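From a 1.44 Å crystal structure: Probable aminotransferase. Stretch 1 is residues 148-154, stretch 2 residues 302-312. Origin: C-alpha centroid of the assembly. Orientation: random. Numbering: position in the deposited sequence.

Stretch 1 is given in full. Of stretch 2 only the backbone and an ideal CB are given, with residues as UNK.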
ATOM      1  N   ARG A 148      -2.829   0.418 -15.184  1.00  9.31           N
ATOM      2  CA  ARG A 148      -1.650   0.890 -15.908  1.00  9.44           C
ATOM      3  C   ARG A 148      -1.222  -0.106 -16.983  1.00  9.54           C
ATOM      4  O   ARG A 148      -0.968   0.286 -18.124  1.00  9.82           O
ATOM      5  CB  ARG A 148      -0.501   1.134 -14.904  1.00  9.73           C
ATOM      6  CG  ARG A 148       0.857   1.363 -15.558  1.00 10.98           C
ATOM      7  CD  ARG A 148       1.967   1.623 -14.548  1.00 10.88           C
ATOM      8  NE  ARG A 148       1.851   2.947 -13.958  1.00 11.78           N
ATOM      9  CZ  ARG A 148       2.191   4.091 -14.536  1.00 12.05           C
ATOM     10  NH1 ARG A 148       2.813   4.089 -15.659  1.00 13.22           N
ATOM     11  NH2 ARG A 148       1.894   5.271 -13.939  1.00 13.79           N
ATOM     12  N   LEU A 149      -1.135  -1.396 -16.617  1.00  9.65           N
ATOM     13  CA  LEU A 149      -0.709  -2.375 -17.563  1.00  9.67           C
ATOM     14  C   LEU A 149      -1.728  -2.509 -18.713  1.00  9.89           C
ATOM     15  O   LEU A 149      -1.341  -2.751 -19.857  1.00  9.79           O
ATOM     16  CB  LEU A 149      -0.504  -3.727 -16.849  1.00  9.82           C
ATOM     17  CG  LEU A 149       0.714  -3.765 -15.926  1.00  9.98           C
ATOM     18  CD1 LEU A 149       0.726  -5.002 -15.062  1.00 12.08           C
ATOM     19  CD2 LEU A 149       2.040  -3.666 -16.690  1.00 11.29           C
ATOM     20  N   CYS A 150      -3.029  -2.383 -18.412  1.00  8.44           N
ATOM     21  CA  CYS A 150      -4.051  -2.416 -19.472  1.00  8.60           C
ATOM     22  C   CYS A 150      -3.911  -1.243 -20.427  1.00  9.66           C
ATOM     23  O   CYS A 150      -4.092  -1.399 -21.629  1.00 10.07           O
ATOM     24  CB  CYS A 150      -5.457  -2.499 -18.889  1.00  9.30           C
ATOM     25  SG  CYS A 150      -5.861  -4.066 -18.114  1.00  9.43           S
ATOM     26  N   ARG A 151      -3.625  -0.055 -19.887  1.00  9.89           N
ATOM     27  CA  ARG A 151      -3.340   1.102 -20.761  1.00 10.40           C
ATOM     28  C   ARG A 151      -2.100   0.844 -21.642  1.00  9.38           C
ATOM     29  O   ARG A 151      -2.097   1.163 -22.850  1.00 11.40           O
ATOM     30  CB  ARG A 151      -3.192   2.389 -19.960  1.00  9.98           C
ATOM     31  CG  ARG A 151      -4.477   2.869 -19.337  1.00 10.55           C
ATOM     32  CD  ARG A 151      -4.310   4.296 -18.790  1.00 12.25           C
ATOM     33  NE  ARG A 151      -5.567   4.833 -18.314  1.00 13.56           N
ATOM     34  CZ  ARG A 151      -6.030   4.811 -17.091  1.00 16.21           C
ATOM     35  NH1 ARG A 151      -5.329   4.326 -16.115  1.00 17.56           N
ATOM     36  NH2 ARG A 151      -7.275   5.317 -16.862  1.00 18.97           N
ATOM     37  N   MET A 152      -1.062   0.251 -21.045  1.00  9.89           N
ATOM     38  CA  MET A 152       0.160  -0.055 -21.789  1.00  9.91           C
ATOM     39  C   MET A 152      -0.084  -1.062 -22.905  1.00 10.58           C
ATOM     40  O   MET A 152       0.346  -0.807 -24.047  1.00 11.82           O
ATOM     41  CB  MET A 152       1.256  -0.597 -20.875  1.00 11.05           C
ATOM     42  CG  MET A 152       1.844   0.451 -19.925  1.00 10.89           C
ATOM     43  SD  MET A 152       2.821  -0.286 -18.608  1.00 11.30           S
ATOM     44  CE  MET A 152       4.047  -1.197 -19.510  1.00 13.76           C
ATOM     45  N   LEU A 153      -0.808  -2.148 -22.603  1.00 10.84           N
ATOM     46  CA  LEU A 153      -0.979  -3.211 -23.598  1.00 12.17           C
ATOM     47  C   LEU A 153      -1.951  -2.833 -24.678  1.00 12.85           C
ATOM     48  O   LEU A 153      -1.821  -3.292 -25.829  1.00 14.99           O
ATOM     49  CB  LEU A 153      -1.316  -4.514 -22.922  1.00 12.49           C
ATOM     50  CG  LEU A 153      -2.734  -4.724 -22.388  1.00 11.51           C
ATOM     51  CD1 LEU A 153      -3.650  -5.271 -23.486  1.00 13.09           C
ATOM     52  CD2 LEU A 153      -2.755  -5.679 -21.218  1.00 12.80           C
ATOM     53  N   SER A 154      -2.924  -1.963 -24.355  1.00 11.16           N
ATOM     54  CA  SER A 154      -4.006  -1.679 -25.308  1.00 11.95           C
ATOM     55  C   SER A 154      -3.753  -0.410 -26.101  1.00 12.48           C
ATOM     56  O   SER A 154      -4.300  -0.241 -27.181  1.00 15.53           O
ATOM     57  CB  SER A 154      -5.323  -1.529 -24.561  1.00 11.22           C
ATOM     58  OG  SER A 154      -5.377  -0.324 -23.777  1.00 11.70           O
ATOM     59  N   UNK A 302      -3.220 -15.043 -22.100  1.00 10.31           N
ATOM     60  CA  UNK A 302      -3.366 -14.113 -23.198  1.00 10.62           C
ATOM     61  C   UNK A 302      -3.014 -12.692 -22.791  1.00 10.41           C
ATOM     62  O   UNK A 302      -2.305 -11.969 -23.528  1.00 12.19           O
ATOM     63  CB  UNK A 302      -4.796 -14.163 -23.740  1.00 10.62           C
ATOM     64  N   UNK A 303      -3.417 -12.297 -21.585  1.00 10.18           N
ATOM     65  CA  UNK A 303      -3.056 -10.958 -21.112  1.00  9.36           C
ATOM     66  C   UNK A 303      -1.550 -10.877 -20.826  1.00  9.44           C
ATOM     67  O   UNK A 303      -0.901  -9.863 -21.127  1.00 10.21           O
ATOM     68  CB  UNK A 303      -3.855 -10.601 -19.857  1.00  9.36           C
ATOM     69  N   UNK A 304      -1.009 -11.914 -20.190  1.00  9.23           N
ATOM     70  CA  UNK A 304       0.422 -11.948 -19.873  1.00  9.86           C
ATOM     71  C   UNK A 304       1.257 -11.752 -21.144  1.00 10.16           C
ATOM     72  O   UNK A 304       2.204 -10.953 -21.147  1.00  9.83           O
ATOM     73  CB  UNK A 304       0.789 -13.269 -19.195  1.00  9.86           C
ATOM     74  N   UNK A 305       0.901 -12.420 -22.249  1.00 10.38           N
ATOM     75  CA  UNK A 305       1.682 -12.273 -23.456  1.00 10.95           C
ATOM     76  C   UNK A 305       1.623 -10.853 -24.011  1.00 11.00           C
ATOM     77  O   UNK A 305       2.622 -10.341 -24.554  1.00 11.39           O
ATOM     78  CB  UNK A 305       1.198 -13.269 -24.512  1.00 10.95           C
ATOM     79  N   UNK A 306       0.485 -10.188 -23.867  1.00 10.85           N
ATOM     80  CA  UNK A 306       0.367  -8.792 -24.306  1.00 11.59           C
ATOM     81  C   UNK A 306       1.174  -7.859 -23.417  1.00 10.71           C
ATOM     82  O   UNK A 306       1.856  -6.969 -23.901  1.00 11.96           O
ATOM     83  CB  UNK A 306      -1.100  -8.358 -24.315  1.00 11.59           C
ATOM     84  N   UNK A 307       1.175  -8.138 -22.118  1.00  9.74           N
ATOM     85  CA  UNK A 307       1.975  -7.342 -21.176  1.00  9.85           C
ATOM     86  C   UNK A 307       3.475  -7.525 -21.428  1.00 10.09           C
ATOM     87  O   UNK A 307       4.238  -6.533 -21.495  1.00 10.97           O
ATOM     88  CB  UNK A 307       1.637  -7.729 -19.735  1.00  9.85           C
ATOM     89  N   UNK A 308       3.921  -8.767 -21.603  1.00  9.82           N
ATOM     90  CA  UNK A 308       5.357  -8.982 -21.838  1.00 10.49           C
ATOM     91  C   UNK A 308       5.868  -8.294 -23.105  1.00 10.30           C
ATOM     92  O   UNK A 308       7.018  -7.823 -23.142  1.00 10.77           O
ATOM     93  CB  UNK A 308       5.646 -10.482 -21.927  1.00 10.49           C
ATOM     94  N   UNK A 309       5.005  -8.138 -24.106  1.00 10.36           N
ATOM     95  CA  UNK A 309       5.414  -7.486 -25.336  1.00 10.44           C
ATOM     96  C   UNK A 309       5.501  -5.982 -25.200  1.00 11.32           C
ATOM     97  O   UNK A 309       6.091  -5.340 -26.082  1.00 13.23           O
ATOM     98  CB  UNK A 309       4.444  -7.844 -26.464  1.00 10.44           C
ATOM     99  N   UNK A 310       4.924  -5.374 -24.170  1.00 10.97           N
ATOM    100  CA  UNK A 310       5.129  -3.958 -23.866  1.00 12.37           C
ATOM    101  C   UNK A 310       6.000  -3.714 -22.649  1.00 11.86           C
ATOM    102  O   UNK A 310       6.375  -2.557 -22.381  1.00 14.94           O
ATOM    103  CB  UNK A 310       3.776  -3.276 -23.656  1.00 12.37           C
ATOM    104  N   UNK A 311       6.313  -4.743 -21.869  1.00 10.82           N
ATOM    105  CA  UNK A 311       7.187  -4.661 -20.688  1.00 11.60           C
ATOM    106  C   UNK A 311       7.949  -5.991 -20.654  1.00 10.77           C
ATOM    107  O   UNK A 311       7.577  -6.962 -19.980  1.00 10.43           O
ATOM    108  CB  UNK A 311       6.401  -4.417 -19.398  1.00 11.60           C
ATOM    109  N   UNK A 312       9.047  -6.065 -21.403  1.00 10.97           N
ATOM    110  CA  UNK A 312       9.749  -7.333 -21.522  1.00  9.61           C
ATOM    111  C   UNK A 312      10.431  -7.782 -20.225  1.00  9.40           C
ATOM    112  O   UNK A 312      10.751  -6.987 -19.339  1.00 11.87           O
ATOM    113  CB  UNK A 312      10.792  -7.230 -22.636  1.00  9.61           C
TER

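Stretch 1 is helical throughout and presents Leu149, Met152 and Leu153 to stretch 2, whose helix passes it at a closest axial approach of 8.7 Å and an angle of 74°. The CA atoms that come nearest across the contact are those of Leu153 and position 307, 5.6 Å apart, and contacts run from 303 to 311.

Position 302 has helical backbone angles and nothing of stretch 1 within reach of its CB, so most helix-compatible residues would do; it is Ala302.

At position 303 the CA-to-CB bond points sideways, with the ideal CB 5.2 Å from Leu153 CD2. A side chain of medium length could bend back to that methyl, and either an aliphatic or a flexible polar residue would suit. The residue is Gln303, with chi1 and chi2 both m; its end comes nearer than its CB, and OE1 packs 3.7 Å from Leu153 CD2, a van der Waals contact with no hydrogen bond.

Position 304 points away and position 305 lies out of reach, so stretch 1 restricts neither. They are Ala304 and Glu305.

Position 306 points toward stretch 1, its ideal CB 4.1 Å from Leu153 CD1. To one side of that methyl, 5.3 Å from the ideal CB of 306, lies Leu153 O, near the end of the stretch. An aliphatic residue could cover the leucine, while a long donor could also address the carbonyl. Arg306 combines both roles: Leu153 CD1 lies over one face of its guanidinium, 3.8 Å from Arg306 NE, and two waters link the groups. One donates to Leu153 O (2.7 Å from the water oxygen) and accepts from Arg306 NE (3.0 Å); the other donates to Leu153 O (3.1 Å) and accepts from Arg306 NH2 (2.7 Å).

Position 307 points sideways, yet its ideal CB is 5.1 Å from both Leu153 CD2 and Leu149 CD2. A branched or longer apolar side chain could fill the space between them. Ile307 does so with both branches: CG1 lies 3.8 Å from Leu153 CD2, and CG2 4.1 Å from Leu149 CD2.

Positions 308 and 309 are out of reach and open to many residues; they are Trp308 and Ala309.

Position 310 points toward stretch 1, its ideal CB 4.2 Å from Met152 O and 4.8 Å from Leu153 CA. This proximity to backbone favours a compact side chain, such as alanine, valine or threonine. Val310 places CG1 3.7 Å from Met152 O and CG2 4.0 Å from Met152 CB. With 303, 306 and 307 it completes the hole in which the side chain of Leu153 sits as a knob.

At position 311 phi/psi of -145/84° leave the helical region, but CB still points toward stretch 1, its ideal position 4.0 Å from Met152 CE and 5.2 Å from Leu149 CD2. These neighbours call for an apolar residue. Leu311 meets Met152 CE through CB at 4.0 Å and Leu149 CD2 through CD2 at 4.3 Å.

Position 312 is extended and out of reach; its phi of -69° is compatible with the deposited Pro312.

Stretch 2, residues 302-312: AQAERIWAVLP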
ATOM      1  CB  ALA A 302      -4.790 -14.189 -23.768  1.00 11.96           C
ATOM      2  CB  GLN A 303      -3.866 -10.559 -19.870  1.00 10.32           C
ATOM      3  CG  GLN A 303      -5.358 -10.436 -20.054  1.00 11.76           C
ATOM      4  CD  GLN A 303      -5.761  -9.520 -21.176  1.00 12.68           C
ATOM      5  OE1 GLN A 303      -5.286  -8.380 -21.261  1.00 14.89           O
ATOM      6  NE2 GLN A 303      -6.693  -9.988 -22.013  1.00 15.37           N
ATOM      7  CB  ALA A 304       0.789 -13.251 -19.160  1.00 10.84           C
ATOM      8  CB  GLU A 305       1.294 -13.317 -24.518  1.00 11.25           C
ATOM      9  CG  GLU A 305       1.706 -14.714 -24.090  1.00 12.05           C
ATOM     10  CD  GLU A 305       1.397 -15.784 -25.059  1.00 14.34           C
ATOM     11  OE1 GLU A 305       0.939 -15.425 -26.179  1.00 16.60           O
ATOM     12  OE2 GLU A 305       1.692 -16.968 -24.765  1.00 13.54           O
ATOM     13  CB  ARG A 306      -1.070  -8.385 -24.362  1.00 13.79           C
ATOM     14  CG  ARG A 306      -1.646  -9.178 -25.554  1.00 16.58           C
ATOM     15  CD  ARG A 306      -3.045  -8.968 -25.808  1.00 17.92           C
ATOM     16  NE  ARG A 306      -3.305  -7.712 -26.430  1.00 16.22           N
ATOM     17  CZ  ARG A 306      -4.502  -7.399 -26.862  1.00 17.57           C
ATOM     18  NH1 ARG A 306      -5.486  -8.251 -26.687  1.00 19.21           N
ATOM     19  NH2 ARG A 306      -4.718  -6.241 -27.439  1.00 22.38           N
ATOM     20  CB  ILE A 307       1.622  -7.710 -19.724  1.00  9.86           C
ATOM     21  CG1 ILE A 307       0.210  -7.277 -19.414  1.00 10.91           C
ATOM     22  CG2 ILE A 307       2.644  -7.137 -18.726  1.00 10.84           C
ATOM     23  CD1 ILE A 307      -0.374  -7.849 -18.126  1.00 11.87           C
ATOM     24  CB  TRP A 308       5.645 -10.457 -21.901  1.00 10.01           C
ATOM     25  CG  TRP A 308       5.400 -11.189 -20.589  1.00 10.04           C
ATOM     26  CD1 TRP A 308       5.657 -10.757 -19.321  1.00 10.56           C
ATOM     27  CD2 TRP A 308       4.976 -12.545 -20.479  1.00 10.24           C
ATOM     28  NE1 TRP A 308       5.319 -11.744 -18.429  1.00 10.47           N
ATOM     29  CE2 TRP A 308       4.920 -12.860 -19.123  1.00  9.98           C
ATOM     30  CE3 TRP A 308       4.588 -13.510 -21.401  1.00  9.91           C
ATOM     31  CZ2 TRP A 308       4.515 -14.111 -18.666  1.00 10.55           C
ATOM     32  CZ3 TRP A 308       4.187 -14.751 -20.930  1.00 11.04           C
ATOM     33  CH2 TRP A 308       4.162 -15.039 -19.588  1.00 11.55           C
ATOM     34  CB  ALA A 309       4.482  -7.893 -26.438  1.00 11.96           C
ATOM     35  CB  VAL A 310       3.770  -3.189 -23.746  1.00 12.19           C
ATOM     36  CG1 VAL A 310       3.064  -3.149 -25.095  1.00 14.00           C
ATOM     37  CG2 VAL A 310       2.855  -3.763 -22.646  1.00 13.13           C
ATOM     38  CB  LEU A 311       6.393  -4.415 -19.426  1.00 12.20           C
ATOM     39  CG  LEU A 311       7.242  -4.246 -18.176  1.00 14.06           C
ATOM     40  CD1 LEU A 311       8.319  -3.191 -18.320  1.00 18.58           C
ATOM     41  CD2 LEU A 311       6.316  -3.955 -17.007  1.00 16.66           C
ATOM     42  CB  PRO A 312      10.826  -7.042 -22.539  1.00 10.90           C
ATOM     43  CG  PRO A 312      10.313  -5.926 -23.362  1.00 12.32           C
ATOM     44  CD  PRO A 312       9.538  -5.064 -22.386  1.00 11.60           C
TER
HETATM   45  O   HOH W   1      -1.141  -5.691 -26.811  1.00 17.19           O
HETATM   46  O   HOH W   2      -3.081  -4.273 -28.438  1.00 29.33           O
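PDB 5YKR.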